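CIR protein (Plasmodium chabaudi chabaudi, PDB 6ZYV) is a variant PIR-family protein of the malaria parasite, probably displayed on infected red blood cells, whose molecular function is unknown. Local coordinates at residues Lys17-Leu22 with Ser96-Gln101; Asp57-Gly62 with Lys111-Asn116. The protein carries 5 engineered substitutions. All blocks are in the same frame, centred on the assembly; numbering follows the deposited sequence.

Interaction 1: Lys17-Leu22 with Ser96-Gln101; sequences KIDDCL and SYILNQ
Ile98 pushes its CD1 methyl against CD2 of Leu22, 3.6 Å away, so that the ends of the two side chains meet head-on. Chi1 of -66° sets CG1 of Ile98 beside the backbone N, and chi2 of -63° then turns CD1 to where the loop leucine meets it. The same methyl has a polar neighbour: OD1 of Asp19 lies 4.0 Å from Ile98 CD1, as the two side chains run alongside, pointing opposite ways. Asp19 also meets Tyr97, where OD1 sits 3.9 Å from CE2, at the ring edge and near the ring plane. Carboxylate and ring planes are turned 64° apart. An aromatic edge carries slightly positive hydrogens and suits such a neighbour, although the separation makes this a packing contact. The firmer hold on OD1 comes from the indole NE1 of Trp94, one turn earlier on helix 81-101, and this hydrogen bond gives OD1 a polar partner beside the Ile98 methyl and the tyrosine edge. In the all-helical PIR ectodomain the contact sets the C-terminal end of helix 8-20 and the turn after it against the last turns of helix 81-101. Cys21, the first residue to leave helical geometry, is tied by a disulfide to Cys32 in the loop that follows, which restrains the chain just before Leu22. Leucine suits this place because its buried, apolar branch points toward helix 81-101 and offers a methyl to Ile98. The backbones remain well separated, Asp19 CA and Ile98 CA being 9.0 Å apart, and side chains alone bridge the gap. Beyond the contact, Tyr97 stacks on Tyr158 of helix 154-174.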
ATOM      1  N   LYS A  17       0.845 -10.660  -1.406  1.00 56.45           N
ATOM      2  CA  LYS A  17       1.225 -11.485  -2.557  1.00 57.49           C
ATOM      3  C   LYS A  17       2.524 -10.951  -3.215  1.00 58.80           C
ATOM      4  O   LYS A  17       3.486 -11.708  -3.367  1.00 58.87           O
ATOM      5  CB  LYS A  17       0.065 -11.541  -3.583  1.00 58.67           C
ATOM      6  CG  LYS A  17      -0.494 -12.936  -3.829  1.00 63.86           C
ATOM      7  CD  LYS A  17      -1.838 -12.925  -4.608  1.00 67.77           C
ATOM      8  CE  LYS A  17      -2.966 -12.158  -3.913  1.00 70.44           C
ATOM      9  NZ  LYS A  17      -4.110 -11.825  -4.832  1.00 70.62           N
ATOM     10  N   ILE A  18       2.584  -9.634  -3.523  1.00 59.05           N
ATOM     11  CA  ILE A  18       3.775  -9.076  -4.141  1.00 60.63           C
ATOM     12  C   ILE A  18       4.977  -9.068  -3.174  1.00 62.75           C
ATOM     13  O   ILE A  18       6.096  -9.319  -3.615  1.00 63.00           O
ATOM     14  CB  ILE A  18       3.542  -7.699  -4.827  1.00 60.69           C
ATOM     15  CG1 ILE A  18       4.693  -7.366  -5.788  1.00 61.74           C
ATOM     16  CG2 ILE A  18       3.319  -6.573  -3.826  1.00 60.37           C
ATOM     17  CD1 ILE A  18       4.995  -8.470  -6.803  1.00 63.01           C
ATOM     18  N   ASP A  19       4.753  -8.853  -1.869  1.00 64.18           N
ATOM     19  CA  ASP A  19       5.830  -8.891  -0.885  1.00 67.10           C
ATOM     20  C   ASP A  19       6.566 -10.235  -0.896  1.00 70.51           C
ATOM     21  O   ASP A  19       7.796 -10.260  -1.026  1.00 71.04           O
ATOM     22  CB  ASP A  19       5.298  -8.612   0.534  1.00 69.12           C
ATOM     23  CG  ASP A  19       5.323  -7.167   0.963  1.00 73.90           C
ATOM     24  OD1 ASP A  19       6.013  -6.372   0.309  1.00 74.22           O
ATOM     25  OD2 ASP A  19       4.634  -6.825   1.958  1.00 77.12           O
ATOM     26  N   ASP A  20       5.828 -11.347  -0.783  1.00 72.55           N
ATOM     27  CA  ASP A  20       6.445 -12.666  -0.773  1.00 75.75           C
ATOM     28  C   ASP A  20       7.199 -12.972  -2.072  1.00 77.94           C
ATOM     29  O   ASP A  20       8.180 -13.717  -2.043  1.00 79.10           O
ATOM     30  CB  ASP A  20       5.382 -13.742  -0.487  1.00 78.80           C
ATOM     31  CG  ASP A  20       4.600 -13.499   0.799  1.00 84.91           C
ATOM     32  OD1 ASP A  20       5.119 -12.781   1.684  1.00 86.48           O
ATOM     33  OD2 ASP A  20       3.464 -14.016   0.915  1.00 87.07           O
ATOM     34  N   CYS A  21       6.793 -12.377  -3.193  1.00 78.37           N
ATOM     35  CA  CYS A  21       7.394 -12.671  -4.480  1.00 80.53           C
ATOM     36  C   CYS A  21       8.448 -11.723  -4.946  1.00 82.44           C
ATOM     37  O   CYS A  21       8.859 -11.875  -6.091  1.00 82.88           O
ATOM     38  CB  CYS A  21       6.311 -12.801  -5.538  1.00 81.45           C
ATOM     39  SG  CYS A  21       5.486 -14.404  -5.548  1.00 87.64           S
ATOM     40  N   LEU A  22       8.882 -10.750  -4.134  1.00 83.63           N
ATOM     41  CA  LEU A  22       9.817  -9.748  -4.634  1.00 85.78           C
ATOM     42  C   LEU A  22      11.203 -10.301  -5.048  1.00 89.19           C
ATOM     43  O   LEU A  22      11.894  -9.652  -5.840  1.00 89.20           O
ATOM     44  CB  LEU A  22       9.943  -8.561  -3.683  1.00 85.62           C
ATOM     45  CG  LEU A  22       9.853  -7.176  -4.348  1.00 86.42           C
ATOM     46  CD1 LEU A  22       8.681  -7.065  -5.337  1.00 86.28           C
ATOM     47  CD2 LEU A  22       9.737  -6.099  -3.319  1.00 86.73           C
ATOM     48  N   SER A  96       7.326   3.237  -1.002  1.00 43.94           N
ATOM     49  CA  SER A  96       8.128   3.956  -0.001  1.00 44.92           C
ATOM     50  C   SER A  96       8.685   2.991   1.022  1.00 46.71           C
ATOM     51  O   SER A  96       9.845   3.102   1.400  1.00 48.30           O
ATOM     52  CB  SER A  96       7.287   5.010   0.708  1.00 44.50           C
ATOM     53  OG  SER A  96       6.773   5.891  -0.269  1.00 45.32           O
ATOM     54  N   TYR A  97       7.866   2.035   1.464  1.00 46.93           N
ATOM     55  CA  TYR A  97       8.273   1.002   2.400  1.00 48.27           C
ATOM     56  C   TYR A  97       9.426   0.171   1.787  1.00 49.85           C
ATOM     57  O   TYR A  97      10.424  -0.051   2.459  1.00 50.60           O
ATOM     58  CB  TYR A  97       7.057   0.137   2.824  1.00 48.24           C
ATOM     59  CG  TYR A  97       7.404  -1.294   3.153  1.00 51.27           C
ATOM     60  CD1 TYR A  97       7.991  -1.625   4.365  1.00 53.35           C
ATOM     61  CD2 TYR A  97       7.196  -2.313   2.227  1.00 53.67           C
ATOM     62  CE1 TYR A  97       8.353  -2.933   4.655  1.00 56.17           C
ATOM     63  CE2 TYR A  97       7.590  -3.617   2.488  1.00 56.12           C
ATOM     64  CZ  TYR A  97       8.154  -3.932   3.711  1.00 58.54           C
ATOM     65  OH  TYR A  97       8.529  -5.235   3.991  1.00 62.13           O
ATOM     66  N   ILE A  98       9.288  -0.281   0.531  1.00 50.25           N
ATOM     67  CA  ILE A  98      10.309  -1.080  -0.155  1.00 51.78           C
ATOM     68  C   ILE A  98      11.622  -0.312  -0.285  1.00 53.43           C
ATOM     69  O   ILE A  98      12.679  -0.841   0.060  1.00 54.91           O
ATOM     70  CB  ILE A  98       9.793  -1.538  -1.553  1.00 52.25           C
ATOM     71  CG1 ILE A  98       8.619  -2.508  -1.397  1.00 51.97           C
ATOM     72  CG2 ILE A  98      10.937  -2.137  -2.433  1.00 53.42           C
ATOM     73  CD1 ILE A  98       8.962  -3.784  -0.695  1.00 52.83           C
ATOM     74  N   LEU A  99      11.558   0.931  -0.751  1.00 53.33           N
ATOM     75  CA  LEU A  99      12.751   1.744  -0.899  1.00 54.74           C
ATOM     76  C   LEU A  99      13.406   2.017   0.454  1.00 56.23           C
ATOM     77  O   LEU A  99      14.624   1.977   0.548  1.00 57.96           O
ATOM     78  CB  LEU A  99      12.466   3.028  -1.692  1.00 54.42           C
ATOM     79  CG  LEU A  99      12.010   2.833  -3.155  1.00 55.09           C
ATOM     80  CD1 LEU A  99      11.935   4.166  -3.873  1.00 55.74           C
ATOM     81  CD2 LEU A  99      12.964   1.911  -3.942  1.00 55.72           C
ATOM     82  N   ASN A 100      12.613   2.198   1.509  1.00 55.77           N
ATOM     83  CA  ASN A 100      13.150   2.380   2.853  1.00 56.89           C
ATOM     84  C   ASN A 100      13.883   1.096   3.310  1.00 58.19           C
ATOM     85  O   ASN A 100      14.939   1.199   3.935  1.00 59.10           O
ATOM     86  CB  ASN A 100      12.038   2.755   3.840  1.00 57.47           C
ATOM     87  CG  ASN A 100      12.563   3.019   5.228  1.00 61.05           C
ATOM     88  OD1 ASN A 100      12.373   2.233   6.152  1.00 61.48           O
ATOM     89  ND2 ASN A 100      13.273   4.115   5.385  1.00 62.33           N
ATOM     90  N   GLN A 101      13.372  -0.093   2.941  1.00 58.34           N
ATOM     91  CA  GLN A 101      14.009  -1.361   3.289  1.00 61.09           C
ATOM     92  C   GLN A 101      15.327  -1.555   2.545  1.00 63.03           C
ATOM     93  O   GLN A 101      16.315  -1.961   3.152  1.00 64.36           O
ATOM     94  CB  GLN A 101      13.087  -2.561   2.981  1.00 63.33           C
ATOM     95  CG  GLN A 101      11.786  -2.580   3.772  1.00 67.45           C
ATOM     96  CD  GLN A 101      11.986  -2.913   5.227  1.00 75.57           C
ATOM     97  OE1 GLN A 101      12.202  -2.032   6.070  1.00 76.86           O
ATOM     98  NE2 GLN A 101      11.904  -4.205   5.557  1.00 78.78           N
TER

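Interaction 2: Asp57-Gly62 with Lys111-Asn116; sequences DKISAG and KNFYTN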
ATOM      1  N   ASP A  57      14.313  -3.881 -11.320  1.00 61.58           N
ATOM      2  CA  ASP A  57      13.410  -4.436 -12.331  1.00 60.60           C
ATOM      3  C   ASP A  57      12.265  -5.169 -11.639  1.00 58.09           C
ATOM      4  O   ASP A  57      11.124  -5.031 -12.046  1.00 57.54           O
ATOM      5  CB  ASP A  57      14.149  -5.429 -13.260  1.00 64.14           C
ATOM      6  CG  ASP A  57      15.041  -4.803 -14.318  1.00 73.53           C
ATOM      7  OD1 ASP A  57      15.222  -3.565 -14.288  1.00 74.24           O
ATOM      8  OD2 ASP A  57      15.576  -5.562 -15.175  1.00 79.32           O
ATOM      9  N   LYS A  58      12.568  -5.951 -10.601  1.00 57.11           N
ATOM     10  CA  LYS A  58      11.567  -6.713  -9.853  1.00 56.36           C
ATOM     11  C   LYS A  58      10.614  -5.788  -9.091  1.00 54.27           C
ATOM     12  O   LYS A  58       9.411  -6.047  -9.065  1.00 53.99           O
ATOM     13  CB  LYS A  58      12.255  -7.691  -8.884  1.00 59.30           C
ATOM     14  CG  LYS A  58      13.070  -8.775  -9.578  1.00 64.75           C
ATOM     15  CD  LYS A  58      13.883  -9.602  -8.576  1.00 71.25           C
ATOM     16  CE  LYS A  58      14.874 -10.497  -9.273  1.00 76.65           C
ATOM     17  NZ  LYS A  58      16.190 -10.541  -8.567  1.00 80.04           N
ATOM     18  N   ILE A  59      11.155  -4.714  -8.470  1.00 52.61           N
ATOM     19  CA  ILE A  59      10.347  -3.736  -7.730  1.00 51.15           C
ATOM     20  C   ILE A  59       9.439  -2.999  -8.700  1.00 50.56           C
ATOM     21  O   ILE A  59       8.260  -2.823  -8.421  1.00 49.83           O
ATOM     22  CB  ILE A  59      11.238  -2.741  -6.930  1.00 50.73           C
ATOM     23  CG1 ILE A  59      11.986  -3.462  -5.809  1.00 52.36           C
ATOM     24  CG2 ILE A  59      10.399  -1.605  -6.346  1.00 49.30           C
ATOM     25  CD1 ILE A  59      13.190  -2.674  -5.262  1.00 54.30           C
ATOM     26  N   SER A  60       9.986  -2.595  -9.856  1.00 50.63           N
ATOM     27  CA  SER A  60       9.240  -1.897 -10.878  1.00 50.68           C
ATOM     28  C   SER A  60       8.078  -2.762 -11.388  1.00 51.27           C
ATOM     29  O   SER A  60       6.943  -2.283 -11.450  1.00 51.54           O
ATOM     30  CB  SER A  60      10.172  -1.517 -12.026  1.00 52.48           C
ATOM     31  OG  SER A  60       9.479  -0.977 -13.138  1.00 55.57           O
ATOM     32  N   ALA A  61       8.352  -4.046 -11.701  1.00 50.66           N
ATOM     33  CA  ALA A  61       7.340  -4.973 -12.190  1.00 50.20           C
ATOM     34  C   ALA A  61       6.289  -5.274 -11.114  1.00 49.32           C
ATOM     35  O   ALA A  61       5.114  -5.383 -11.428  1.00 49.58           O
ATOM     36  CB  ALA A  61       8.006  -6.254 -12.661  1.00 50.51           C
ATOM     37  N   GLY A  62       6.728  -5.381  -9.859  1.00 48.50           N
ATOM     38  CA  GLY A  62       5.854  -5.623  -8.710  1.00 47.71           C
ATOM     39  C   GLY A  62       4.922  -4.463  -8.425  1.00 45.77           C
ATOM     40  O   GLY A  62       3.767  -4.662  -8.056  1.00 45.71           O
ATOM     41  N   LYS A 111      11.258   9.779  -5.864  1.00 52.04           N
ATOM     42  CA  LYS A 111      10.956  10.512  -7.099  1.00 53.42           C
ATOM     43  C   LYS A 111      11.867  10.049  -8.247  1.00 53.92           C
ATOM     44  O   LYS A 111      11.385   9.745  -9.333  1.00 54.10           O
ATOM     45  CB  LYS A 111      11.059  12.032  -6.882  1.00 57.02           C
ATOM     46  CG  LYS A 111      10.538  12.864  -8.068  1.00 63.65           C
ATOM     47  CD  LYS A 111      10.165  14.302  -7.653  1.00 71.12           C
ATOM     48  CE  LYS A 111       9.525  15.052  -8.812  1.00 77.25           C
ATOM     49  NZ  LYS A 111       9.245  16.480  -8.488  1.00 80.24           N
ATOM     50  N   ASN A 112      13.159   9.909  -7.957  1.00 54.20           N
ATOM     51  CA  ASN A 112      14.159   9.438  -8.900  1.00 55.53           C
ATOM     52  C   ASN A 112      13.882   7.988  -9.352  1.00 54.24           C
ATOM     53  O   ASN A 112      13.924   7.711 -10.545  1.00 54.39           O
ATOM     54  CB  ASN A 112      15.558   9.581  -8.292  1.00 59.19           C
ATOM     55  CG  ASN A 112      16.665   9.121  -9.200  1.00 65.76           C
ATOM     56  OD1 ASN A 112      17.176   7.997  -9.066  1.00 68.42           O
ATOM     57  ND2 ASN A 112      17.028   9.956 -10.175  1.00 67.03           N
ATOM     58  N   PHE A 113      13.584   7.081  -8.415  1.00 53.07           N
ATOM     59  CA  PHE A 113      13.237   5.696  -8.724  1.00 52.59           C
ATOM     60  C   PHE A 113      11.991   5.630  -9.627  1.00 52.11           C
ATOM     61  O   PHE A 113      11.969   4.835 -10.549  1.00 52.09           O
ATOM     62  CB  PHE A 113      13.007   4.871  -7.426  1.00 52.07           C
ATOM     63  CG  PHE A 113      12.775   3.398  -7.680  1.00 52.62           C
ATOM     64  CD1 PHE A 113      11.507   2.914  -7.948  1.00 52.75           C
ATOM     65  CD2 PHE A 113      13.831   2.503  -7.668  1.00 54.17           C
ATOM     66  CE1 PHE A 113      11.309   1.577  -8.244  1.00 53.59           C
ATOM     67  CE2 PHE A 113      13.628   1.163  -7.944  1.00 54.67           C
ATOM     68  CZ  PHE A 113      12.377   0.711  -8.258  1.00 54.02           C
ATOM     69  N   TYR A 114      10.953   6.431  -9.355  1.00 51.45           N
ATOM     70  CA  TYR A 114       9.733   6.416 -10.164  1.00 51.44           C
ATOM     71  C   TYR A 114      10.024   6.794 -11.615  1.00 53.37           C
ATOM     72  O   TYR A 114       9.608   6.084 -12.528  1.00 53.34           O
ATOM     73  CB  TYR A 114       8.664   7.369  -9.590  1.00 50.30           C
ATOM     74  CG  TYR A 114       7.247   6.943  -9.923  1.00 49.94           C
ATOM     75  CD1 TYR A 114       6.658   7.290 -11.132  1.00 50.15           C
ATOM     76  CD2 TYR A 114       6.497   6.194  -9.031  1.00 49.80           C
ATOM     77  CE1 TYR A 114       5.362   6.902 -11.439  1.00 50.21           C
ATOM     78  CE2 TYR A 114       5.196   5.812  -9.324  1.00 49.82           C
ATOM     79  CZ  TYR A 114       4.639   6.140 -10.540  1.00 50.73           C
ATOM     80  OH  TYR A 114       3.342   5.744 -10.804  1.00 52.01           O
ATOM     81  N   THR A 115      10.737   7.906 -11.830  1.00 54.79           N
ATOM     82  CA  THR A 115      11.060   8.374 -13.173  1.00 56.53           C
ATOM     83  C   THR A 115      12.028   7.430 -13.898  1.00 57.83           C
ATOM     84  O   THR A 115      11.839   7.149 -15.080  1.00 58.35           O
ATOM     85  CB  THR A 115      11.666   9.799 -13.085  1.00 58.85           C
ATOM     86  OG1 THR A 115      10.727  10.745 -12.552  1.00 59.86           O
ATOM     87  CG2 THR A 115      12.249  10.287 -14.394  1.00 60.10           C
ATOM     88  N   ASN A 116      13.060   6.945 -13.203  1.00 58.48           N
ATOM     89  CA  ASN A 116      14.074   6.109 -13.838  1.00 60.19           C
ATOM     90  C   ASN A 116      13.788   4.612 -13.895  1.00 59.70           C
ATOM     91  O   ASN A 116      14.492   3.924 -14.627  1.00 61.31           O
ATOM     92  CB  ASN A 116      15.436   6.322 -13.196  1.00 63.14           C
ATOM     93  CG  ASN A 116      15.978   7.713 -13.383  1.00 69.35           C
ATOM     94  OD1 ASN A 116      16.503   8.323 -12.453  1.00 71.24           O
ATOM     95  ND2 ASN A 116      15.856   8.252 -14.591  1.00 71.62           N
TER
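Helix-to-helix packing in the N-terminal half of this PIR ectodomain brings helix 55-71 against the short helix 110-118, with one aromatic side chain spanning most of the distance. Phe113 supplies it: CG is anti to the backbone N (chi1 -174°), which extends the ring away from its own helix. Its far end, CZ, comes to 3.6 Å from Ile59 CG2, and CE1 lies 3.8 Å from the same methyl. Ile59 CB is also close, 3.9 Å from Phe113 CZ, so the ring tip rests on the branch point of the isoleucine as well as on a methyl. The beta-branched residue offers CG2 close to the helix backbone, where the ring reaches it on an oblique approach. The backbone N of Ser60 lies near the plane of the Phe113 ring at its edge, 4.4 Å from CZ, a loose contact. A small residue suits this position, since within these segments the backbones come nearest at Ser60 and Tyr114, whose CA atoms are 8.4 Å apart. The serine hydroxyl is meanwhile engaged with the carbonyl O of His117 and with ND2 of Asn121, and it thus links helix 55-71 to the end of helix 110-118 and the turn beyond. Leu95 of helix 81-101 touches both Ile59 and Phe113, closing the apolar cluster from that direction. Between the two segments the attraction is dispersion and burial of apolar surface, which constrains direction less than a hydrogen bond would; the more directional ties are those of the Ser60 hydroxyl just alongside.

Overall arrangement
From the N terminus, the chain runs through helix 8-20 and a long disulfide-bearing loop before entering helix 55-71, which opens interaction 2. It then passes along helix 81-101, whose last turns close interaction 1 over the 73 intervening residues, and reaches helix 110-118, where interaction 2 closes over 48. The segments alternate, so the two closures cross rather than nest. Their centres are 12 Å apart, and they touch directly: Ile98 CG2 packs 3.7 Å from Ile59 CD1, and Leu99 CD1 lies 3.8 Å from Phe113 CB. Helix 81-101 thus adjoins both partners of interaction 2, and four helices are tied into one continuous body.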